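Local coordinates for protein putative ATP binding component of ABC-transporter (Escherichia coli, PDB 2R5O) that forms the carbohydrate-binding C-terminal domain of Wzt, the probable ATP-hydrolysing component of an ABC transporter that exports O-antigen polysaccharide, at residues 27-31 / 160-164; 54-58 / 70-75; 82-87 / 115-120. All coordinates share one frame. Where two conformers were deposited one is given. Residue numbers count along the deposited sequence, not the author numbering.

Contact 1. Residues 27-31 / 160-164; sequences EDVYH and RYDSI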
loop_
_atom_site.group_PDB
_atom_site.type_symbol
_atom_site.label_atom_id
_atom_site.label_comp_id
_atom_site.label_asym_id
_atom_site.label_seq_id
_atom_site.Cartn_x
_atom_site.Cartn_y
_atom_site.Cartn_z
ATOM N N GLU A 27 32.831 7.427 -11.415
ATOM C CA GLU A 27 32.844 6.072 -11.981
ATOM C C GLU A 27 31.467 5.443 -11.790
ATOM O O GLU A 27 30.837 5.640 -10.759
ATOM C CB GLU A 27 33.888 5.202 -11.273
ATOM C CG GLU A 27 34.070 3.801 -11.840
ATOM C CD GLU A 27 35.051 2.960 -11.033
ATOM O OE1 GLU A 27 35.126 1.741 -11.293
ATOM O OE2 GLU A 27 35.740 3.506 -10.133
ATOM N N ASP A 28 31.008 4.686 -12.784
ATOM C CA ASP A 28 29.703 4.015 -12.717
ATOM C C ASP A 28 29.881 2.710 -11.934
ATOM O O ASP A 28 30.244 1.672 -12.508
ATOM C CB ASP A 28 29.159 3.811 -14.143
ATOM C CG ASP A 28 27.752 3.289 -14.171
ATOM O OD1 ASP A 28 27.241 2.818 -13.137
ATOM O OD2 ASP A 28 27.138 3.340 -15.250
ATOM N N VAL A 29 29.689 2.789 -10.615
ATOM C CA VAL A 29 29.859 1.652 -9.713
ATOM C C VAL A 29 28.528 1.040 -9.243
ATOM O O VAL A 29 28.499 0.166 -8.387
ATOM C CB VAL A 29 30.725 2.044 -8.494
ATOM C CG1 VAL A 29 32.098 2.508 -8.959
ATOM C CG2 VAL A 29 30.079 3.102 -7.657
ATOM N N TYR A 30 27.432 1.488 -9.842
ATOM C CA TYR A 30 26.085 1.024 -9.511
ATOM C C TYR A 30 25.999 -0.498 -9.458
ATOM O O TYR A 30 25.415 -1.079 -8.536
ATOM C CB TYR A 30 25.152 1.609 -10.559
ATOM C CG TYR A 30 23.660 1.572 -10.341
ATOM C CD1 TYR A 30 22.948 2.740 -10.030
ATOM C CD2 TYR A 30 22.931 0.402 -10.529
ATOM C CE1 TYR A 30 21.587 2.742 -9.916
ATOM C CE2 TYR A 30 21.546 0.397 -10.405
ATOM C CZ TYR A 30 20.876 1.582 -10.110
ATOM O OH TYR A 30 19.501 1.605 -10.036
ATOM N N HIS A 31 26.603 -1.139 -10.457
ATOM C CA HIS A 31 26.523 -2.581 -10.627
ATOM C C HIS A 31 27.245 -3.348 -9.515
ATOM O O HIS A 31 27.063 -4.565 -9.402
ATOM C CB HIS A 31 27.086 -2.983 -11.988
ATOM C CG HIS A 31 28.567 -2.872 -12.090
ATOM N ND1 HIS A 31 29.238 -1.716 -12.432
ATOM C CD2 HIS A 31 29.515 -3.802 -11.853
ATOM C CE1 HIS A 31 30.542 -1.953 -12.411
ATOM N NE2 HIS A 31 30.735 -3.207 -12.067
ATOM N N ARG A 160 17.288 3.140 -15.071
ATOM C CA ARG A 160 17.846 1.849 -14.633
ATOM C C ARG A 160 16.701 0.982 -14.131
ATOM O O ARG A 160 16.440 0.881 -12.919
ATOM C CB ARG A 160 18.983 2.086 -13.659
ATOM C CG ARG A 160 20.043 2.958 -14.327
ATOM C CD ARG A 160 21.436 2.939 -13.735
ATOM N NE ARG A 160 22.076 1.643 -13.948
ATOM C CZ ARG A 160 23.383 1.456 -13.848
ATOM N NH1 ARG A 160 24.179 2.457 -13.559
ATOM N NH2 ARG A 160 23.885 0.247 -14.026
ATOM N N TYR A 161 15.971 0.429 -15.098
ATOM C CA TYR A 161 14.679 -0.175 -14.840
ATOM C C TYR A 161 14.877 -1.598 -14.295
ATOM O O TYR A 161 15.677 -2.390 -14.802
ATOM C CB TYR A 161 13.899 -0.196 -16.150
ATOM C CG TYR A 161 12.566 -0.871 -16.121
ATOM C CD1 TYR A 161 11.484 -0.326 -15.457
ATOM C CD2 TYR A 161 12.363 -2.035 -16.847
ATOM C CE1 TYR A 161 10.229 -0.978 -15.490
ATOM C CE2 TYR A 161 11.160 -2.666 -16.875
ATOM C CZ TYR A 161 10.111 -2.152 -16.206
ATOM O OH TYR A 161 8.904 -2.820 -16.287
ATOM N N ASP A 162 14.135 -1.905 -13.226
ATOM C CA ASP A 162 14.160 -3.193 -12.546
ATOM C C ASP A 162 15.597 -3.599 -12.251
ATOM O O ASP A 162 16.027 -4.731 -12.490
ATOM C CB ASP A 162 13.456 -4.282 -13.357
ATOM C CG ASP A 162 11.938 -4.154 -13.375
ATOM O OD1 ASP A 162 11.366 -3.427 -12.580
ATOM O OD2 ASP A 162 11.339 -4.862 -14.237
ATOM N N SER A 163 16.347 -2.647 -11.698
ATOM C CA SER A 163 17.781 -2.808 -11.523
ATOM C C SER A 163 18.230 -3.222 -10.139
ATOM O O SER A 163 19.417 -3.546 -9.985
ATOM C CB SER A 163 18.485 -1.525 -11.929
ATOM O OG SER A 163 18.034 -0.420 -11.138
ATOM N N ILE A 164 17.325 -3.233 -9.169
ATOM C CA ILE A 164 17.674 -3.580 -7.800
ATOM C C ILE A 164 16.589 -4.498 -7.239
ATOM O O ILE A 164 15.389 -4.242 -7.455
ATOM C CB ILE A 164 17.825 -2.299 -6.929
ATOM C CG1 ILE A 164 18.967 -1.396 -7.447
ATOM C CG2 ILE A 164 18.021 -2.656 -5.450
ATOM C CD1 ILE A 164 18.853 0.049 -6.992
HETATM O O HOH W 1 26.853 0.145 -13.340
#

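Contact 2. Residues 54-58 / 70-75; sequences HIQSA and QQTDFL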
loop_
_atom_site.group_PDB
_atom_site.type_symbol
_atom_site.label_atom_id
_atom_site.label_comp_id
_atom_site.label_asym_id
_atom_site.label_seq_id
_atom_site.Cartn_x
_atom_site.Cartn_y
_atom_site.Cartn_z
ATOM N N HIS A 54 22.453 4.040 -2.994
ATOM C CA HIS A 54 22.608 3.619 -1.612
ATOM C C HIS A 54 21.229 3.396 -1.024
ATOM O O HIS A 54 20.295 4.120 -1.342
ATOM C CB HIS A 54 23.352 4.694 -0.797
ATOM C CG HIS A 54 23.856 4.207 0.519
ATOM N ND1 HIS A 54 25.041 3.515 0.639
ATOM C CD2 HIS A 54 23.342 4.316 1.766
ATOM C CE1 HIS A 54 25.238 3.221 1.919
ATOM N NE2 HIS A 54 24.213 3.676 2.619
ATOM N N ILE A 55 21.082 2.383 -0.188
ATOM C CA ILE A 55 19.857 2.121 0.536
ATOM C C ILE A 55 20.184 2.015 2.003
ATOM O O ILE A 55 21.183 1.387 2.378
ATOM C CB ILE A 55 19.153 0.847 0.018
ATOM C CG1 ILE A 55 18.800 1.060 -1.471
ATOM C CG2 ILE A 55 17.893 0.533 0.837
ATOM C CD1 ILE A 55 18.205 -0.153 -2.205
ATOM N N GLN A 56 19.391 2.657 2.836
ATOM C CA GLN A 56 19.609 2.642 4.283
ATOM C C GLN A 56 18.279 2.645 4.992
ATOM O O GLN A 56 17.341 3.293 4.528
ATOM C CB GLN A 56 20.498 3.794 4.708
ATOM C CG GLN A 56 19.938 5.105 4.352
ATOM C CD GLN A 56 20.941 6.241 4.453
ATOM O OE1 GLN A 56 22.161 6.023 4.405
ATOM N NE2 GLN A 56 20.436 7.475 4.560
ATOM N N SER A 57 18.188 1.942 6.115
ATOM C CA SER A 57 16.968 1.987 6.900
ATOM C C SER A 57 17.320 1.821 8.370
ATOM O O SER A 57 18.101 0.951 8.722
ATOM C CB SER A 57 16.051 0.872 6.480
ATOM O OG SER A 57 14.809 0.932 7.172
ATOM N N ALA A 58 16.756 2.677 9.216
ATOM C CA ALA A 58 16.992 2.667 10.670
ATOM C C ALA A 58 18.486 2.815 10.937
ATOM O O ALA A 58 19.012 2.316 11.927
ATOM C CB ALA A 58 16.454 1.397 11.296
ATOM N N GLN A 70 8.616 0.083 7.745
ATOM C CA GLN A 70 9.718 0.929 8.203
ATOM C C GLN A 70 10.148 1.956 7.143
ATOM O O GLN A 70 10.294 1.614 5.959
ATOM C CB GLN A 70 10.892 0.050 8.626
ATOM C CG GLN A 70 11.964 0.762 9.368
ATOM C CD GLN A 70 12.868 -0.197 10.085
ATOM O OE1 GLN A 70 12.467 -0.824 11.054
ATOM N NE2 GLN A 70 14.086 -0.338 9.598
ATOM N N GLN A 71 10.418 3.168 7.587
ATOM C CA GLN A 71 11.003 4.224 6.712
ATOM C C GLN A 71 12.369 3.783 6.167
ATOM O O GLN A 71 13.238 3.358 6.930
ATOM C CB GLN A 71 11.187 5.490 7.531
ATOM C CG GLN A 71 11.321 6.798 6.739
ATOM C CD GLN A 71 10.017 7.276 6.071
ATOM O OE1 GLN A 71 8.958 6.706 6.258
ATOM N NE2 GLN A 71 10.113 8.328 5.288
ATOM N N THR A 72 12.514 3.851 4.846
ATOM C CA THR A 72 13.747 3.475 4.134
ATOM C C THR A 72 14.145 4.611 3.207
ATOM O O THR A 72 13.274 5.229 2.582
ATOM C CB THR A 72 13.549 2.162 3.354
ATOM O OG1 THR A 72 13.257 1.140 4.306
ATOM C CG2 THR A 72 14.741 1.793 2.542
ATOM N N ASP A 73 15.436 4.891 3.152
ATOM C CA ASP A 73 16.002 5.890 2.256
ATOM C C ASP A 73 16.598 5.214 1.033
ATOM O O ASP A 73 17.399 4.294 1.158
ATOM C CB ASP A 73 17.113 6.687 2.940
ATOM C CG ASP A 73 16.667 7.414 4.174
ATOM O OD1 ASP A 73 15.515 7.861 4.288
ATOM O OD2 ASP A 73 17.540 7.597 5.038
ATOM N N PHE A 74 16.202 5.701 -0.137
ATOM C CA PHE A 74 16.649 5.223 -1.429
ATOM C C PHE A 74 17.353 6.385 -2.105
ATOM O O PHE A 74 16.703 7.368 -2.494
ATOM C CB PHE A 74 15.443 4.786 -2.263
ATOM C CG PHE A 74 14.674 3.632 -1.662
ATOM C CD1 PHE A 74 15.073 2.328 -1.866
ATOM C CD2 PHE A 74 13.537 3.846 -0.884
ATOM C CE1 PHE A 74 14.348 1.282 -1.336
ATOM C CE2 PHE A 74 12.859 2.799 -0.363
ATOM C CZ PHE A 74 13.253 1.510 -0.604
ATOM N N LEU A 75 18.672 6.308 -2.206
ATOM C CA LEU A 75 19.510 7.392 -2.730
ATOM C C LEU A 75 20.122 7.001 -4.056
ATOM O O LEU A 75 20.563 5.854 -4.233
ATOM C CB LEU A 75 20.642 7.752 -1.757
ATOM C CG LEU A 75 20.174 8.234 -0.381
ATOM C CD1 LEU A 75 20.091 7.099 0.628
ATOM C CD2 LEU A 75 21.049 9.365 0.122
HETATM O O HOH W 2 13.530 -1.160 6.107
HETATM O O HOH W 3 14.771 4.563 8.753
#

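Contact 3. Residues 82-87 / 115-120; sequences YDFDCV and NISVSR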
loop_
_atom_site.group_PDB
_atom_site.type_symbol
_atom_site.label_atom_id
_atom_site.label_comp_id
_atom_site.label_asym_id
_atom_site.label_seq_id
_atom_site.Cartn_x
_atom_site.Cartn_y
_atom_site.Cartn_z
ATOM N N TYR A 82 25.622 17.773 -19.347
ATOM C CA TYR A 82 25.198 19.059 -19.905
ATOM C C TYR A 82 24.521 19.886 -18.811
ATOM O O TYR A 82 24.119 19.341 -17.770
ATOM C CB TYR A 82 24.210 18.825 -21.052
ATOM C CG TYR A 82 24.767 17.986 -22.174
ATOM C CD1 TYR A 82 25.555 18.565 -23.153
ATOM C CD2 TYR A 82 24.503 16.623 -22.272
ATOM C CE1 TYR A 82 26.084 17.817 -24.181
ATOM C CE2 TYR A 82 25.032 15.863 -23.315
ATOM C CZ TYR A 82 25.812 16.470 -24.264
ATOM O OH TYR A 82 26.344 15.740 -25.299
ATOM N N ASP A 83 24.360 21.183 -19.051
ATOM C CA ASP A 83 23.448 22.002 -18.256
ATOM C C ASP A 83 22.016 21.542 -18.515
ATOM O O ASP A 83 21.664 21.288 -19.669
ATOM C CB ASP A 83 23.516 23.478 -18.675
ATOM C CG ASP A 83 24.855 24.111 -18.429
ATOM O OD1 ASP A 83 25.730 23.525 -17.768
ATOM O OD2 ASP A 83 25.033 25.245 -18.924
ATOM N N PHE A 84 21.188 21.495 -17.464
ATOM C CA PHE A 84 19.755 21.275 -17.588
ATOM C C PHE A 84 19.041 22.214 -16.617
ATOM O O PHE A 84 19.456 22.350 -15.461
ATOM C CB PHE A 84 19.384 19.836 -17.218
ATOM C CG PHE A 84 19.927 18.778 -18.151
ATOM C CD1 PHE A 84 19.245 18.437 -19.311
ATOM C CD2 PHE A 84 21.084 18.079 -17.833
ATOM C CE1 PHE A 84 19.717 17.426 -20.152
ATOM C CE2 PHE A 84 21.566 17.088 -18.670
ATOM C CZ PHE A 84 20.893 16.768 -19.824
ATOM N N ASP A 85 17.932 22.801 -17.058
ATOM C CA ASP A 85 17.128 23.684 -16.196
ATOM C C ASP A 85 16.254 22.958 -15.165
ATOM O O ASP A 85 15.963 23.510 -14.101
ATOM C CB ASP A 85 16.237 24.599 -17.042
ATOM C CG ASP A 85 17.030 25.549 -17.920
ATOM O OD1 ASP A 85 18.153 25.953 -17.536
ATOM O OD2 ASP A 85 16.510 25.908 -19.000
ATOM N N CYS A 86 15.818 21.733 -15.481
ATOM C CA CYS A 86 14.860 21.018 -14.650
ATOM C C CYS A 86 15.056 19.508 -14.732
ATOM O O CYS A 86 14.575 18.859 -15.660
ATOM C CB CYS A 86 13.428 21.389 -15.047
ATOM S SG CYS A 86 12.120 20.628 -14.038
ATOM N N VAL A 87 15.793 18.953 -13.784
ATOM C CA VAL A 87 16.073 17.515 -13.781
ATOM C C VAL A 87 15.119 16.863 -12.782
ATOM O O VAL A 87 14.795 17.443 -11.736
ATOM C CB VAL A 87 17.543 17.164 -13.505
ATOM C CG1 VAL A 87 18.434 17.889 -14.519
ATOM C CG2 VAL A 87 17.990 17.552 -12.085
ATOM N N ASN A 115 12.281 22.130 -7.840
ATOM C CA ASN A 115 12.795 22.358 -9.191
ATOM C C ASN A 115 14.304 22.387 -9.113
ATOM O O ASN A 115 14.868 23.234 -8.438
ATOM C CB ASN A 115 12.289 23.655 -9.823
ATOM C CG ASN A 115 12.680 23.764 -11.291
ATOM O OD1 ASN A 115 11.953 23.296 -12.163
ATOM N ND2 ASN A 115 13.859 24.328 -11.567
ATOM N N ILE A 116 14.938 21.472 -9.835
ATOM C CA ILE A 116 16.363 21.206 -9.723
ATOM C C ILE A 116 17.081 21.528 -11.029
ATOM O O ILE A 116 16.828 20.907 -12.050
ATOM C CB ILE A 116 16.609 19.727 -9.357
ATOM C CG1 ILE A 116 15.721 19.300 -8.161
ATOM C CG2 ILE A 116 18.070 19.512 -9.033
ATOM C CD1 ILE A 116 15.555 17.811 -8.012
ATOM N N SER A 117 17.985 22.498 -10.985
ATOM C CA SER A 117 18.828 22.831 -12.136
ATOM C C SER A 117 20.247 22.361 -11.858
ATOM O O SER A 117 20.692 22.344 -10.717
ATOM C CB SER A 117 18.801 24.326 -12.425
ATOM O OG SER A 117 19.242 25.033 -11.291
ATOM N N VAL A 118 20.941 21.990 -12.918
ATOM C CA VAL A 118 22.307 21.492 -12.832
ATOM C C VAL A 118 23.155 22.094 -13.938
ATOM O O VAL A 118 22.633 22.558 -14.956
ATOM C CB VAL A 118 22.387 19.958 -12.942
ATOM C CG1 VAL A 118 21.537 19.312 -11.847
ATOM C CG2 VAL A 118 21.983 19.489 -14.320
ATOM N N SER A 119 24.468 22.108 -13.709
ATOM C CA SER A 119 25.443 22.498 -14.712
ATOM C C SER A 119 26.227 21.281 -15.189
ATOM O O SER A 119 26.381 20.301 -14.471
ATOM C CB SER A 119 26.433 23.512 -14.141
ATOM O OG SER A 119 25.771 24.653 -13.629
ATOM N N ARG A 120 26.758 21.386 -16.402
ATOM C CA ARG A 120 27.629 20.384 -16.975
ATOM C C ARG A 120 28.713 20.005 -15.973
ATOM O O ARG A 120 29.389 20.882 -15.408
ATOM C CB ARG A 120 28.242 20.928 -18.263
ATOM C CG ARG A 120 29.299 20.066 -18.884
ATOM C CD ARG A 120 29.567 20.507 -20.324
ATOM N NE ARG A 120 30.974 20.416 -20.684
ATOM C CZ ARG A 120 31.633 19.284 -20.923
ATOM N NH1 ARG A 120 31.025 18.106 -20.826
ATOM N NH2 ARG A 120 32.915 19.333 -21.253
HETATM O O HOH W 4 13.314 19.594 -11.200
#

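Contact 1. Residues 27-31 / 160-164
Arg160 and Tyr30 lie flat against each other at the heart of this largely buried contact between a loop that precedes strand 41-43 and a long strand. The Tyr30 side chain takes chi1 t, which carries its ring from the start of a short 3-10 segment across to residues 160-164. Arg160, m at chi1 and t at chi2, bends at chi3 (p), so that its guanidinium settles over one face of the ring. The two groups are 3.8 Å apart between centres, with planes at 11°, a stacked cation-pi pair. At the bend itself, Arg160 CD adds a CH-pi contact 3.9 Å from the Tyr30 ring centroid. Asp28, also t at chi1, meets the edge of the guanidinium: Arg160 NH1 forms a 3.1 Å salt bridge with Asp28 OD1. A water links Asp28 OD1 (2.7 Å from its oxygen) to Arg160 NH2 (3.0 Å). Both charges have further partners, Arg42 for Asp28 and Glu40 for Arg160, so the pair belongs to a wider ionic network.

At the far end of the ring, Tyr30 OH donates to Ser163 OG over 2.7 Å. The p rotamer of Ser163 in turn directs its OG to Arg160 O, also 2.7 Å away, bridging the corner at Asp162. Beside the phenol, Ile164 CD1 packs 4.0 Å from Tyr30 CZ. Ser163 and Ile164 both face Leu141 in a classic beta bulge. Tyr30 packs on Ile50 of strand 48-57 and on Phe143 of strand 137-147, where Ile164 joins it, while the Val29 backbone is hydrogen-bonded to Ile51.

Contact 2. Residues 54-58 / 70-75
Neighbouring antiparallel strands of the immunoglobulin-like fold pair here, within a four-stranded sheet. Segment axes approach to 4.7 Å and run at 166°, and Gln56, Leu75 and His54 bury the most surface in the pairing. His54 and Leu75 face each other as a hydrogen-bonded pair: His54 N to Leu75 O and Leu75 N to His54 O are both 2.9 Å. Their side chains leave the same side of the sheet, with CB atoms 4.2 Å apart, and Leu75 CD1 comes up to the edge of the imidazole. The polar end of His54 finds its partner in Asp61.

Two residues on, Gln56 repeats the pattern with Asp73, through Gln56 N to Asp73 O at 3.1 Å and Asp73 N to Gln56 O at 2.8 Å. In the conformer given, chi1 p sends the Gln56 amide back over the neighbouring strand. Its NE2 donates to Asp73 OD2 over 2.9 Å and lies 4.0 Å from Leu75 CD1, so the amide spans a polar and an apolar neighbour. Asp73 OD1 is engaged separately by Ser129 on the next strand.

The reverse side is apolar around Ile55 and Phe74, a non-hydrogen-bonded pair with CG1 of Ile55 4.0 Å from CD1 of Phe74. Both side chains pack on Leu141 and Leu166 of the opposing sheet, and so form part of the hydrophobic core of the sandwich. Towards the connection between the strands, Ser57 OG accepts a bond from Gln70 NE2 at 2.8 Å and donates to Gln71 O at 2.9 Å.

Contact 3. Residues 82-87 / 115-120
Interlocking valines give this antiparallel contact its shape. Val118 is the main bump: its CG2 fits into a hollow between the edge of the Phe84 ring, with CD2 3.9 Å away, and CG1 of Val87, also 3.9 Å away. Val87 reciprocates, its CG2 lying 3.6 Å from Ile116 CG2 and its side chain filling the space between Ile116 and Val118. Phe80 on strand 71-80 packs against both valines.

The backbones meet by Phe84 N to Val118 O (3.1 Å) and Val118 N to Phe84 O (3.0 Å). Past the corner at Asp85, the next strong backbone hydrogen bond is Val87 N to Ile116 O (2.8 Å). At the exposed end, Asp83 OD1 accepts a hydrogen bond from Arg120 N (2.7 Å). Ile116 also packs on Phe184 of the second subunit, consistent with the domain swapping of this protein. Strand 116-118 thus pairs irregularly with the start of strand 84-95, on the mixed sheet of the immunoglobulin-like beta-sandwich.

Overall arrangement
Along the chain, contact 1 closes a long loop that encloses the other two, which follow in series: contact 2 closes before contact 3 opens, and strand 71-80 leads directly into strand 84-95. Contacts 1 and 2 have centres 17 Å apart and touch across the core, where Ile164 CG2 lies 4.1 Å from Ile55 CD1. Contact 3 is remote, its centre 21 Å from that of contact 1 and 25 Å from that of contact 2. Contact 2 belongs to the four-stranded antiparallel sheet, whereas contacts 1 and 3 reach the mixed sheet at separate places. Together they sample both layers of the carbohydrate-binding domain, from the loop that precedes strand 41-43 to the region met by the second subunit.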